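Local coordinates for Mannose/sialic acid-binding lectin (Polygonatum cyrtonema, PDB 3A0C), which probably binds mannose and sialic acid through a bulb-type lectin domain of the beta-prism II fold, and is an anti-HIV lectin, at residues N2-P7 with C53-H58; P20-I25 with Q91-V96; N60-I65 with K77-E82. All blocks are in the same frame, centred on the assembly; numbering follows the deposited sequence.

Interaction 1. Residues N2-P7 with C53-H58; sequences NSLSSP and CRLTLH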
ATOM      1  N   ASN A   2      -1.575   5.129  -4.682  1.00 15.90           N
ATOM      2  CA  ASN A   2      -2.474   5.145  -3.542  1.00 16.30           C
ATOM      3  C   ASN A   2      -1.742   4.660  -2.294  1.00 16.26           C
ATOM      4  O   ASN A   2      -2.339   4.047  -1.407  1.00 17.89           O
ATOM      5  CB  ASN A   2      -3.721   4.281  -3.794  1.00 15.73           C
ATOM      6  CG  ASN A   2      -3.395   2.826  -3.963  1.00 15.30           C
ATOM      7  OD1 ASN A   2      -2.985   2.401  -5.036  1.00 18.66           O
ATOM      8  ND2 ASN A   2      -3.567   2.047  -2.900  1.00 15.43           N
ATOM      9  N   SER A   3      -0.442   4.937  -2.225  1.00 15.88           N
ATOM     10  CA  SER A   3       0.350   4.528  -1.062  1.00 14.13           C
ATOM     11  C   SER A   3       1.431   5.547  -0.756  1.00 12.46           C
ATOM     12  O   SER A   3       1.897   6.252  -1.639  1.00 13.71           O
ATOM     13  CB  SER A   3       1.011   3.164  -1.300  1.00 14.30           C
ATOM     14  OG  SER A   3       2.146   3.298  -2.133  1.00 10.85           O
ATOM     15  N   LEU A   4       1.806   5.626   0.511  1.00 12.30           N
ATOM     16  CA  LEU A   4       2.852   6.534   0.975  1.00 12.74           C
ATOM     17  C   LEU A   4       3.684   5.709   1.952  1.00 12.51           C
ATOM     18  O   LEU A   4       3.194   5.317   3.005  1.00 12.07           O
ATOM     19  CB  LEU A   4       2.261   7.737   1.723  1.00 12.76           C
ATOM     20  CG  LEU A   4       3.309   8.701   2.304  1.00 14.21           C
ATOM     21  CD1 LEU A   4       3.807   9.597   1.189  1.00 12.73           C
ATOM     22  CD2 LEU A   4       2.721   9.549   3.441  1.00 14.44           C
ATOM     23  N   SER A   5       4.936   5.442   1.614  1.00 12.73           N
ATOM     24  CA  SER A   5       5.764   4.633   2.492  1.00 15.41           C
ATOM     25  C   SER A   5       6.830   5.392   3.275  1.00 14.68           C
ATOM     26  O   SER A   5       7.368   6.384   2.807  1.00 14.84           O
ATOM     27  CB  SER A   5       6.406   3.497   1.696  1.00 15.19           C
ATOM     28  OG  SER A   5       7.210   4.004   0.653  1.00 21.44           O
ATOM     29  N   SER A   6       7.116   4.898   4.476  1.00 15.52           N
ATOM     30  CA  SER A   6       8.108   5.483   5.367  1.00 17.80           C
ATOM     31  C   SER A   6       9.438   5.731   4.657  1.00 17.88           C
ATOM     32  O   SER A   6       9.934   4.856   3.968  1.00 17.41           O
ATOM     33  CB  SER A   6       8.363   4.525   6.534  1.00 18.35           C
ATOM     34  OG  SER A   6       7.146   4.072   7.083  1.00 22.83           O
ATOM     35  N   PRO A   7      10.055   6.908   4.857  1.00 18.58           N
ATOM     36  CA  PRO A   7       9.608   8.033   5.689  1.00 19.62           C
ATOM     37  C   PRO A   7       9.172   9.167   4.782  1.00 19.22           C
ATOM     38  O   PRO A   7       9.441  10.332   5.053  1.00 21.06           O
ATOM     39  CB  PRO A   7      10.856   8.386   6.475  1.00 19.78           C
ATOM     40  CG  PRO A   7      11.903   8.260   5.411  1.00 20.48           C
ATOM     41  CD  PRO A   7      11.510   6.983   4.643  1.00 18.92           C
ATOM     42  N   CYS A  53       1.586  22.754   5.550  1.00 24.46           N
ATOM     43  CA  CYS A  53       1.626  21.437   6.186  1.00 25.53           C
ATOM     44  C   CYS A  53       2.024  20.294   5.240  1.00 22.88           C
ATOM     45  O   CYS A  53       1.888  20.394   4.015  1.00 20.50           O
ATOM     46  CB  CYS A  53       0.269  21.087   6.808  1.00 29.36           C
ATOM     47  SG  CYS A  53      -0.072  21.875   8.409  1.00 35.30           S
ATOM     48  N   ARG A  54       2.526  19.220   5.844  1.00 20.96           N
ATOM     49  CA  ARG A  54       2.925  18.011   5.136  1.00 19.41           C
ATOM     50  C   ARG A  54       2.553  16.850   6.048  1.00 17.83           C
ATOM     51  O   ARG A  54       2.546  16.992   7.261  1.00 16.57           O
ATOM     52  CB  ARG A  54       4.428  17.989   4.864  1.00 18.50           C
ATOM     53  CG  ARG A  54       5.297  17.952   6.102  1.00 22.53           C
ATOM     54  CD  ARG A  54       6.774  17.973   5.737  1.00 24.32           C
ATOM     55  NE  ARG A  54       7.608  18.496   6.819  1.00 26.28           N
ATOM     56  CZ  ARG A  54       8.016  17.789   7.865  1.00 26.73           C
ATOM     57  NH1 ARG A  54       7.677  16.511   7.989  1.00 29.56           N
ATOM     58  NH2 ARG A  54       8.763  18.367   8.789  1.00 26.34           N
ATOM     59  N   LEU A  55       2.210  15.716   5.460  1.00 16.86           N
ATOM     60  CA  LEU A  55       1.857  14.540   6.241  1.00 16.89           C
ATOM     61  C   LEU A  55       3.021  13.578   6.104  1.00 16.50           C
ATOM     62  O   LEU A  55       3.286  13.068   5.024  1.00 19.64           O
ATOM     63  CB  LEU A  55       0.580  13.890   5.699  1.00 17.10           C
ATOM     64  CG  LEU A  55       0.185  12.600   6.429  1.00 17.17           C
ATOM     65  CD1 LEU A  55      -0.696  12.909   7.634  1.00 13.56           C
ATOM     66  CD2 LEU A  55      -0.528  11.681   5.460  1.00 15.72           C
ATOM     67  N   THR A  56       3.721  13.328   7.197  1.00 16.61           N
ATOM     68  CA  THR A  56       4.863  12.449   7.160  1.00 14.38           C
ATOM     69  C   THR A  56       4.581  11.140   7.880  1.00 14.09           C
ATOM     70  O   THR A  56       4.020  11.142   8.977  1.00 14.27           O
ATOM     71  CB  THR A  56       6.089  13.115   7.830  1.00 14.36           C
ATOM     72  OG1 THR A  56       6.330  14.395   7.237  1.00 15.18           O
ATOM     73  CG2 THR A  56       7.317  12.263   7.662  1.00 12.98           C
ATOM     74  N   LEU A  57       4.939  10.025   7.241  1.00 13.09           N
ATOM     75  CA  LEU A  57       4.814   8.714   7.875  1.00 13.33           C
ATOM     76  C   LEU A  57       6.258   8.301   8.239  1.00 13.84           C
ATOM     77  O   LEU A  57       7.060   7.994   7.368  1.00 12.39           O
ATOM     78  CB  LEU A  57       4.191   7.677   6.926  1.00 13.58           C
ATOM     79  CG  LEU A  57       4.157   6.234   7.472  1.00 13.16           C
ATOM     80  CD1 LEU A  57       3.363   6.198   8.753  1.00 13.44           C
ATOM     81  CD2 LEU A  57       3.552   5.285   6.463  1.00 12.61           C
ATOM     82  N   HIS A  58       6.588   8.322   9.524  1.00 16.01           N
ATOM     83  CA  HIS A  58       7.929   7.967   9.990  1.00 17.86           C
ATOM     84  C   HIS A  58       8.178   6.468   9.946  1.00 19.96           C
ATOM     85  O   HIS A  58       7.240   5.675   9.865  1.00 21.97           O
ATOM     86  CB  HIS A  58       8.131   8.467  11.421  1.00 16.99           C
ATOM     87  CG  HIS A  58       8.034   9.951  11.553  1.00 18.10           C
ATOM     88  ND1 HIS A  58       8.974  10.802  11.015  1.00 18.06           N
ATOM     89  CD2 HIS A  58       7.086  10.739  12.112  1.00 17.87           C
ATOM     90  CE1 HIS A  58       8.609  12.053  11.238  1.00 19.07           C
ATOM     91  NE2 HIS A  58       7.467  12.043  11.902  1.00 18.41           N
TER
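Leu4 and Leu57 turn toward each other where the first strand of the chain meets strand 54-57. In both residues CG stands anti to the backbone N (chi1 177° in Leu4), and both CA-CB bonds point into the contact. Leu57 CD2 comes to 3.5 Å from Leu4 O. In return, Leu4 CD2 sits 4.2 Å from Leu57 CB and 4.4 Å from Leu55 CD2, so this one methyl touches two side chains of the opposing strand. Leu87, on strand 86-89, packs against all three leucines, and Leu10 adds to the same apolar core.

Beyond the leucines the chain turns through Ser6 and the cis-peptide-linked Pro7. The two alpha carbons converge on Leu57 O, Ser6 CA at 3.4 Å and Pro7 CA at 3.1 Å, with nearly equal C-H...O angles of 153° and 154°. Ser6 OG lies 3.7 Å from Leu57 CG. It is also 3.2 Å from His58 O, a possible hydrogen bond, and is hydrogen-bonded with the backbone N of Tyr85. On the flank, Thr56 CG2 covers one face of the His58 ring, 3.7 Å above its plane and displaced toward the rim, while His58 NE2 is hydrogen-bonded to Tyr66 OH.

The two segments belong to different sheets of the prism, strand 3-5 pairing with 86-89 and strand 54-57 with 63-66, and no backbone hydrogen bond joins them here. At the other end of segment 2-7, Asn2 and Ser3 exchange hydrogen bonds with Ser3 and Asn2 of the second subunit. The chemistry is thus mostly leucine packing, with the carbonyl of Leu57 buried at its edge: with no conventional partner in the model, Leu57 O probably draws modest compensation from the two weak alpha-carbon donors.

Interaction 2. Residues P20-I25 with Q91-V96; sequences PSYRLI and QDRNVV
Arg93 lays its aliphatic chain across the ring of Tyr22. Its CG stands 3.3 Å from the ring centroid and only 6° off the normal, a close CH-pi contact, with CB over the CE1-CZ side and CD nearest CE2. The two side chains cross at about a right angle. Chi3 (61°) bends NE out of the line of the methylenes. The guanidinium plane is 65° from that of the ring and does not stack; CB, CG and CD do the touching, and NH1 forms a salt bridge with Asp36. Deeper in, Leu24 and Val95 meet tip to tip, CD2 to CG1 at 3.8 Å, with Leu87 touching both. This is the tight half of the contact.

The other half is looser and wet. Pro20 N lies over the opposite face of the Tyr22 ring, offset toward the rim, and Pro20 CD only grazes Gln91 O at 3.9 Å. That same carbonyl oxygen sits at the ring edge, 3.2 Å from Tyr22 CE1, and accepts a hydrogen bond from a water at 2.7 Å. The water is also bonded to Tyr22 OH, so it bridges the phenol and the loop where no direct hydrogen bond joins the segments.

Asp92 OD1 accepts from Asn94 N at 2.8 Å, forming an Asx turn that carries the chain into strand 95-104; there Val96 pairs with a strand of the second subunit. Gln90, Asp92, Asn94 and Val96 follow the spacing of the QxDxNxVxY sugar-binding signature of monocot mannose-binding lectins, and the turn is consistent with that site of the beta-prism II fold.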
ATOM      1  N   PRO A  20     -13.061   3.393  -6.520  1.00 27.00           N
ATOM      2  CA  PRO A  20     -13.783   4.060  -7.609  1.00 26.15           C
ATOM      3  C   PRO A  20     -13.659   5.586  -7.744  1.00 27.07           C
ATOM      4  O   PRO A  20     -13.551   6.096  -8.864  1.00 27.11           O
ATOM      5  CB  PRO A  20     -15.222   3.615  -7.373  1.00 26.68           C
ATOM      6  CG  PRO A  20     -15.287   3.452  -5.888  1.00 27.03           C
ATOM      7  CD  PRO A  20     -14.005   2.725  -5.605  1.00 26.90           C
ATOM      8  N   SER A  21     -13.673   6.318  -6.627  1.00 26.58           N
ATOM      9  CA  SER A  21     -13.583   7.784  -6.670  1.00 25.47           C
ATOM     10  C   SER A  21     -13.030   8.361  -5.362  1.00 25.00           C
ATOM     11  O   SER A  21     -13.594   9.301  -4.790  1.00 24.52           O
ATOM     12  CB  SER A  21     -14.970   8.361  -6.947  1.00 25.38           C
ATOM     13  OG  SER A  21     -15.925   7.805  -6.054  1.00 23.80           O
ATOM     14  N   TYR A  22     -11.908   7.804  -4.915  1.00 23.78           N
ATOM     15  CA  TYR A  22     -11.284   8.209  -3.660  1.00 22.53           C
ATOM     16  C   TYR A  22      -9.996   9.024  -3.815  1.00 21.77           C
ATOM     17  O   TYR A  22      -9.145   8.711  -4.644  1.00 21.07           O
ATOM     18  CB  TYR A  22     -11.021   6.952  -2.814  1.00 20.70           C
ATOM     19  CG  TYR A  22     -12.239   6.055  -2.663  1.00 18.38           C
ATOM     20  CD1 TYR A  22     -12.094   4.685  -2.434  1.00 19.29           C
ATOM     21  CD2 TYR A  22     -13.530   6.574  -2.756  1.00 18.81           C
ATOM     22  CE1 TYR A  22     -13.200   3.853  -2.309  1.00 18.39           C
ATOM     23  CE2 TYR A  22     -14.646   5.755  -2.620  1.00 20.02           C
ATOM     24  CZ  TYR A  22     -14.471   4.397  -2.400  1.00 20.43           C
ATOM     25  OH  TYR A  22     -15.568   3.583  -2.259  1.00 23.20           O
ATOM     26  N   ARG A  23      -9.877  10.066  -2.994  1.00 22.48           N
ATOM     27  CA  ARG A  23      -8.710  10.943  -2.985  1.00 23.85           C
ATOM     28  C   ARG A  23      -8.399  11.393  -1.557  1.00 21.38           C
ATOM     29  O   ARG A  23      -9.219  12.022  -0.897  1.00 20.06           O
ATOM     30  CB  ARG A  23      -8.947  12.198  -3.829  1.00 27.73           C
ATOM     31  CG  ARG A  23      -9.949  12.044  -4.945  1.00 34.35           C
ATOM     32  CD  ARG A  23     -10.992  13.164  -4.863  1.00 38.74           C
ATOM     33  NE  ARG A  23     -11.646  13.417  -6.149  1.00 42.18           N
ATOM     34  CZ  ARG A  23     -12.512  14.400  -6.366  1.00 43.40           C
ATOM     35  NH1 ARG A  23     -12.842  15.225  -5.381  1.00 43.36           N
ATOM     36  NH2 ARG A  23     -13.029  14.572  -7.573  1.00 43.02           N
ATOM     37  N   LEU A  24      -7.200  11.072  -1.097  1.00 19.70           N
ATOM     38  CA  LEU A  24      -6.751  11.439   0.232  1.00 17.97           C
ATOM     39  C   LEU A  24      -5.777  12.586   0.012  1.00 17.50           C
ATOM     40  O   LEU A  24      -4.669  12.371  -0.478  1.00 15.38           O
ATOM     41  CB  LEU A  24      -6.034  10.258   0.875  1.00 17.56           C
ATOM     42  CG  LEU A  24      -5.568  10.455   2.308  1.00 17.22           C
ATOM     43  CD1 LEU A  24      -6.757  10.734   3.220  1.00 15.50           C
ATOM     44  CD2 LEU A  24      -4.834   9.216   2.745  1.00 17.00           C
ATOM     45  N   ILE A  25      -6.186  13.790   0.394  1.00 17.93           N
ATOM     46  CA  ILE A  25      -5.367  14.974   0.179  1.00 20.48           C
ATOM     47  C   ILE A  25      -4.878  15.762   1.397  1.00 22.13           C
ATOM     48  O   ILE A  25      -5.578  15.908   2.403  1.00 22.05           O
ATOM     49  CB  ILE A  25      -6.102  15.956  -0.778  1.00 21.06           C
ATOM     50  CG1 ILE A  25      -5.229  17.183  -1.056  1.00 23.10           C
ATOM     51  CG2 ILE A  25      -7.407  16.405  -0.164  1.00 20.44           C
ATOM     52  CD1 ILE A  25      -5.769  18.083  -2.138  1.00 24.99           C
ATOM     53  N   GLN A  91      -9.202   0.550  -2.037  1.00 17.17           N
ATOM     54  CA  GLN A  91     -10.391   0.575  -2.868  1.00 19.53           C
ATOM     55  C   GLN A  91     -11.670   0.398  -2.030  1.00 19.17           C
ATOM     56  O   GLN A  91     -12.765   0.705  -2.504  1.00 20.54           O
ATOM     57  CB  GLN A  91     -10.311  -0.508  -3.941  1.00 22.82           C
ATOM     58  CG  GLN A  91      -9.526  -0.094  -5.176  1.00 30.75           C
ATOM     59  CD  GLN A  91      -9.439  -1.197  -6.238  1.00 35.21           C
ATOM     60  OE1 GLN A  91     -10.453  -1.665  -6.763  1.00 38.69           O
ATOM     61  NE2 GLN A  91      -8.218  -1.614  -6.558  1.00 38.34           N
ATOM     62  N   ASP A  92     -11.538  -0.095  -0.795  1.00 17.24           N
ATOM     63  CA  ASP A  92     -12.705  -0.261   0.088  1.00 15.23           C
ATOM     64  C   ASP A  92     -12.890   1.043   0.875  1.00 14.14           C
ATOM     65  O   ASP A  92     -13.688   1.144   1.802  1.00 13.98           O
ATOM     66  CB  ASP A  92     -12.531  -1.478   1.019  1.00 14.60           C
ATOM     67  CG  ASP A  92     -11.631  -1.212   2.214  1.00 16.94           C
ATOM     68  OD1 ASP A  92     -10.885  -0.218   2.228  1.00 17.81           O
ATOM     69  OD2 ASP A  92     -11.667  -2.030   3.159  1.00 18.41           O
ATOM     70  N   ARG A  93     -12.119   2.042   0.459  1.00 13.20           N
ATOM     71  CA  ARG A  93     -12.135   3.381   1.023  1.00 12.46           C
ATOM     72  C   ARG A  93     -11.526   3.554   2.413  1.00 12.57           C
ATOM     73  O   ARG A  93     -11.543   4.660   2.959  1.00 13.34           O
ATOM     74  CB  ARG A  93     -13.562   3.948   1.013  1.00 12.44           C
ATOM     75  CG  ARG A  93     -13.594   5.461   0.734  1.00 11.37           C
ATOM     76  CD  ARG A  93     -14.995   6.046   0.825  1.00 13.07           C
ATOM     77  NE  ARG A  93     -15.558   5.873   2.159  1.00 15.56           N
ATOM     78  CZ  ARG A  93     -16.772   6.276   2.523  1.00 14.06           C
ATOM     79  NH1 ARG A  93     -17.575   6.885   1.667  1.00 15.07           N
ATOM     80  NH2 ARG A  93     -17.189   6.049   3.751  1.00 15.60           N
ATOM     81  N   ASN A  94     -10.986   2.490   2.992  1.00 11.39           N
ATOM     82  CA  ASN A  94     -10.371   2.603   4.312  1.00 11.56           C
ATOM     83  C   ASN A  94      -8.918   3.008   4.083  1.00 11.08           C
ATOM     84  O   ASN A  94      -8.313   2.590   3.115  1.00 12.22           O
ATOM     85  CB  ASN A  94     -10.451   1.257   5.062  1.00 10.76           C
ATOM     86  CG  ASN A  94     -10.175   1.379   6.574  1.00 10.68           C
ATOM     87  OD1 ASN A  94     -10.035   2.462   7.128  1.00 10.68           O
ATOM     88  ND2 ASN A  94     -10.110   0.241   7.238  1.00 11.48           N
ATOM     89  N   VAL A  95      -8.381   3.853   4.958  1.00 13.07           N
ATOM     90  CA  VAL A  95      -6.996   4.310   4.876  1.00 12.54           C
ATOM     91  C   VAL A  95      -6.248   3.676   6.038  1.00 12.48           C
ATOM     92  O   VAL A  95      -6.473   4.014   7.200  1.00 13.42           O
ATOM     93  CB  VAL A  95      -6.910   5.838   4.978  1.00 14.27           C
ATOM     94  CG1 VAL A  95      -5.457   6.272   5.069  1.00 15.53           C
ATOM     95  CG2 VAL A  95      -7.600   6.467   3.757  1.00 14.74           C
ATOM     96  N   VAL A  96      -5.338   2.760   5.703  1.00 13.33           N
ATOM     97  CA  VAL A  96      -4.597   1.981   6.684  1.00 10.97           C
ATOM     98  C   VAL A  96      -3.073   2.110   6.663  1.00 10.96           C
ATOM     99  O   VAL A  96      -2.454   2.266   5.608  1.00 10.68           O
ATOM    100  CB  VAL A  96      -4.948   0.477   6.498  1.00 10.90           C
ATOM    101  CG1 VAL A  96      -4.448  -0.338   7.664  1.00 10.68           C
ATOM    102  CG2 VAL A  96      -6.446   0.319   6.308  1.00 10.68           C
TER
HETATM  103  O   HOH W   1     -15.245   1.238  -1.610  1.00 25.98           O

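Interaction 3. Residues N60-I65 with K77-E82; sequences NGNLVI and KTNGKE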
ATOM      1  N   ASN A  60       8.814   4.558  12.199  1.00 21.74           N
ATOM      2  CA  ASN A  60       8.350   3.860  13.395  1.00 19.65           C
ATOM      3  C   ASN A  60       6.832   3.663  13.405  1.00 18.39           C
ATOM      4  O   ASN A  60       6.271   3.161  14.372  1.00 17.62           O
ATOM      5  CB  ASN A  60       8.824   4.566  14.677  1.00 20.67           C
ATOM      6  CG  ASN A  60       8.231   5.946  14.853  1.00 20.65           C
ATOM      7  OD1 ASN A  60       7.603   6.491  13.952  1.00 22.16           O
ATOM      8  ND2 ASN A  60       8.437   6.526  16.026  1.00 22.02           N
ATOM      9  N   GLY A  61       6.178   4.046  12.310  1.00 17.79           N
ATOM     10  CA  GLY A  61       4.747   3.844  12.205  1.00 15.50           C
ATOM     11  C   GLY A  61       3.907   5.015  12.628  1.00 13.42           C
ATOM     12  O   GLY A  61       2.684   4.953  12.561  1.00 14.22           O
ATOM     13  N   ASN A  62       4.553   6.088  13.051  1.00 12.47           N
ATOM     14  CA  ASN A  62       3.820   7.260  13.483  1.00 12.31           C
ATOM     15  C   ASN A  62       3.536   8.178  12.304  1.00 12.94           C
ATOM     16  O   ASN A  62       4.446   8.564  11.578  1.00 13.89           O
ATOM     17  CB  ASN A  62       4.603   8.005  14.584  1.00 10.89           C
ATOM     18  CG  ASN A  62       3.771   9.083  15.273  1.00 10.68           C
ATOM     19  OD1 ASN A  62       2.583   8.899  15.517  1.00 11.76           O
ATOM     20  ND2 ASN A  62       4.395  10.199  15.599  1.00 11.93           N
ATOM     21  N   LEU A  63       2.259   8.508  12.111  1.00 14.07           N
ATOM     22  CA  LEU A  63       1.828   9.391  11.033  1.00 15.26           C
ATOM     23  C   LEU A  63       1.593  10.781  11.649  1.00 15.78           C
ATOM     24  O   LEU A  63       0.713  10.950  12.499  1.00 17.72           O
ATOM     25  CB  LEU A  63       0.544   8.849  10.421  1.00 13.58           C
ATOM     26  CG  LEU A  63       0.047   9.572   9.182  1.00 13.00           C
ATOM     27  CD1 LEU A  63       1.057   9.453   8.048  1.00 12.10           C
ATOM     28  CD2 LEU A  63      -1.271   8.961   8.798  1.00 13.61           C
ATOM     29  N   VAL A  64       2.371  11.770  11.212  1.00 16.10           N
ATOM     30  CA  VAL A  64       2.298  13.117  11.770  1.00 14.25           C
ATOM     31  C   VAL A  64       2.076  14.250  10.769  1.00 14.77           C
ATOM     32  O   VAL A  64       2.563  14.192   9.639  1.00 15.09           O
ATOM     33  CB  VAL A  64       3.612  13.416  12.534  1.00 14.27           C
ATOM     34  CG1 VAL A  64       3.504  14.726  13.306  1.00 12.64           C
ATOM     35  CG2 VAL A  64       3.957  12.238  13.436  1.00 13.22           C
ATOM     36  N   ILE A  65       1.330  15.275  11.187  1.00 14.73           N
ATOM     37  CA  ILE A  65       1.097  16.449  10.346  1.00 15.52           C
ATOM     38  C   ILE A  65       1.939  17.574  10.965  1.00 16.33           C
ATOM     39  O   ILE A  65       1.800  17.875  12.142  1.00 15.86           O
ATOM     40  CB  ILE A  65      -0.402  16.895  10.318  1.00 15.61           C
ATOM     41  CG1 ILE A  65      -1.240  15.935   9.466  1.00 14.65           C
ATOM     42  CG2 ILE A  65      -0.527  18.306   9.724  1.00 15.22           C
ATOM     43  CD1 ILE A  65      -2.719  16.287   9.426  1.00 12.67           C
ATOM     44  N   LYS A  77       0.101   8.958  16.677  1.00 21.75           N
ATOM     45  CA  LYS A  77       0.911   8.532  17.819  1.00 23.06           C
ATOM     46  C   LYS A  77       1.063   7.006  17.899  1.00 22.54           C
ATOM     47  O   LYS A  77       1.231   6.438  18.966  1.00 21.40           O
ATOM     48  CB  LYS A  77       0.313   9.084  19.112  1.00 23.91           C
ATOM     49  CG  LYS A  77       1.181   8.862  20.333  1.00 27.39           C
ATOM     50  CD  LYS A  77       0.738   9.738  21.494  1.00 29.71           C
ATOM     51  CE  LYS A  77       1.394   9.296  22.793  1.00 29.71           C
ATOM     52  NZ  LYS A  77       1.102  10.238  23.907  1.00 31.16           N
ATOM     53  N   THR A  78       1.021   6.358  16.743  1.00 23.60           N
ATOM     54  CA  THR A  78       1.135   4.907  16.650  1.00 22.95           C
ATOM     55  C   THR A  78       2.566   4.517  16.298  1.00 24.66           C
ATOM     56  O   THR A  78       2.807   3.733  15.379  1.00 25.56           O
ATOM     57  CB  THR A  78       0.212   4.375  15.564  1.00 20.26           C
ATOM     58  OG1 THR A  78       0.554   5.001  14.326  1.00 20.67           O
ATOM     59  CG2 THR A  78      -1.243   4.678  15.904  1.00 19.41           C
ATOM     60  N   ASN A  79       3.522   5.065  17.030  1.00 25.76           N
ATOM     61  CA  ASN A  79       4.911   4.759  16.754  1.00 27.82           C
ATOM     62  C   ASN A  79       5.428   3.584  17.571  1.00 27.95           C
ATOM     63  O   ASN A  79       5.291   3.555  18.791  1.00 27.73           O
ATOM     64  CB  ASN A  79       5.776   5.983  17.015  1.00 29.56           C
ATOM     65  CG  ASN A  79       5.616   6.509  18.408  1.00 32.30           C
ATOM     66  OD1 ASN A  79       4.528   6.930  18.802  1.00 35.12           O
ATOM     67  ND2 ASN A  79       6.697   6.485  19.175  1.00 32.95           N
ATOM     68  N   GLY A  80       6.025   2.615  16.887  1.00 27.82           N
ATOM     69  CA  GLY A  80       6.556   1.455  17.563  1.00 27.16           C
ATOM     70  C   GLY A  80       7.927   1.118  17.019  1.00 28.66           C
ATOM     71  O   GLY A  80       8.796   1.992  16.922  1.00 28.33           O
ATOM     72  N   LYS A  81       8.112  -0.146  16.641  1.00 28.20           N
ATOM     73  CA  LYS A  81       9.385  -0.623  16.106  1.00 27.21           C
ATOM     74  C   LYS A  81       9.896   0.155  14.913  1.00 26.71           C
ATOM     75  O   LYS A  81       9.210   0.298  13.899  1.00 27.74           O
ATOM     76  CB  LYS A  81       9.291  -2.107  15.735  1.00 27.75           C
ATOM     77  CG  LYS A  81      10.488  -2.607  14.943  1.00 27.70           C
ATOM     78  CD  LYS A  81      10.682  -4.103  15.061  1.00 26.88           C
ATOM     79  CE  LYS A  81      11.545  -4.625  13.901  1.00 26.73           C
ATOM     80  NZ  LYS A  81      12.782  -3.829  13.643  1.00 22.51           N
ATOM     81  N   GLU A  82      11.117   0.652  15.057  1.00 25.71           N
ATOM     82  CA  GLU A  82      11.802   1.416  14.026  1.00 26.23           C
ATOM     83  C   GLU A  82      12.114   0.479  12.861  1.00 25.44           C
ATOM     84  O   GLU A  82      13.017  -0.338  12.952  1.00 25.29           O
ATOM     85  CB  GLU A  82      13.090   1.986  14.622  1.00 27.84           C
ATOM     86  CG  GLU A  82      13.959   2.752  13.670  1.00 31.39           C
ATOM     87  CD  GLU A  82      13.260   3.942  13.086  1.00 33.79           C
ATOM     88  OE1 GLU A  82      12.706   4.756  13.851  1.00 35.95           O
ATOM     89  OE2 GLU A  82      13.277   4.062  11.849  1.00 37.47           O
TER
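Asn60 O is gripped twice by the loop opposite: Gly80 N donates to it at 2.6 Å, nearly straight (167° at the hydrogen) and in the carbonyl plane, and Asn79 CA adds a C-H...O contact at 3.2 Å. Asn60 also opens an Asx turn, its OD1 taking the backbone N of Asn62 from above the amide plane at 3.2 Å. This turn leads into strand 63-66 of the beta-prism II domain. His58, Asn60, Asn62, Val64 and Tyr66 keep the spacing of the family's QxDxNxVxY sugar-binding signature, although His58 and Asn60 depart from its Gln and Asp.

The side chains of Asn60 and Asn79 run alongside each other, though the detail of this pair is doubtful. Asn62 CB packs 3.4 Å from Asn79 CB. Between the two asparagines of the turn, Gly61 puts bare backbone against the loop. Its carbonyl receives the Thr78 hydroxyl, which is also hydrogen-bonded to Thr76 OG1: Thr78 OG1 approaches Gly61 O at 2.8 Å from above the carbonyl plane, 38° out of it.

Interactions 1 and 3 are neighbours, their centres about 11 Å apart, and share the four-stranded sheet in which strands 54-57 and 63-66 pair; Thr56 N and Val64 O, 2.8 Å apart, probably hydrogen-bond between them, and Leu55 packs on Leu63 and Ile65. Interaction 2 lies elsewhere, its centre about 15 Å from that of interaction 1 and 21 Å from that of interaction 3, across the chain's centre from the latter. Along the chain, interactions 1 and 2 cross, whereas interaction 3 is nested within interaction 2. Strands 3-5 and 95-104 flank 86-89 in one sheet, so interactions 1 and 2 join it to the prism's other two, one each. All three touch the second subunit.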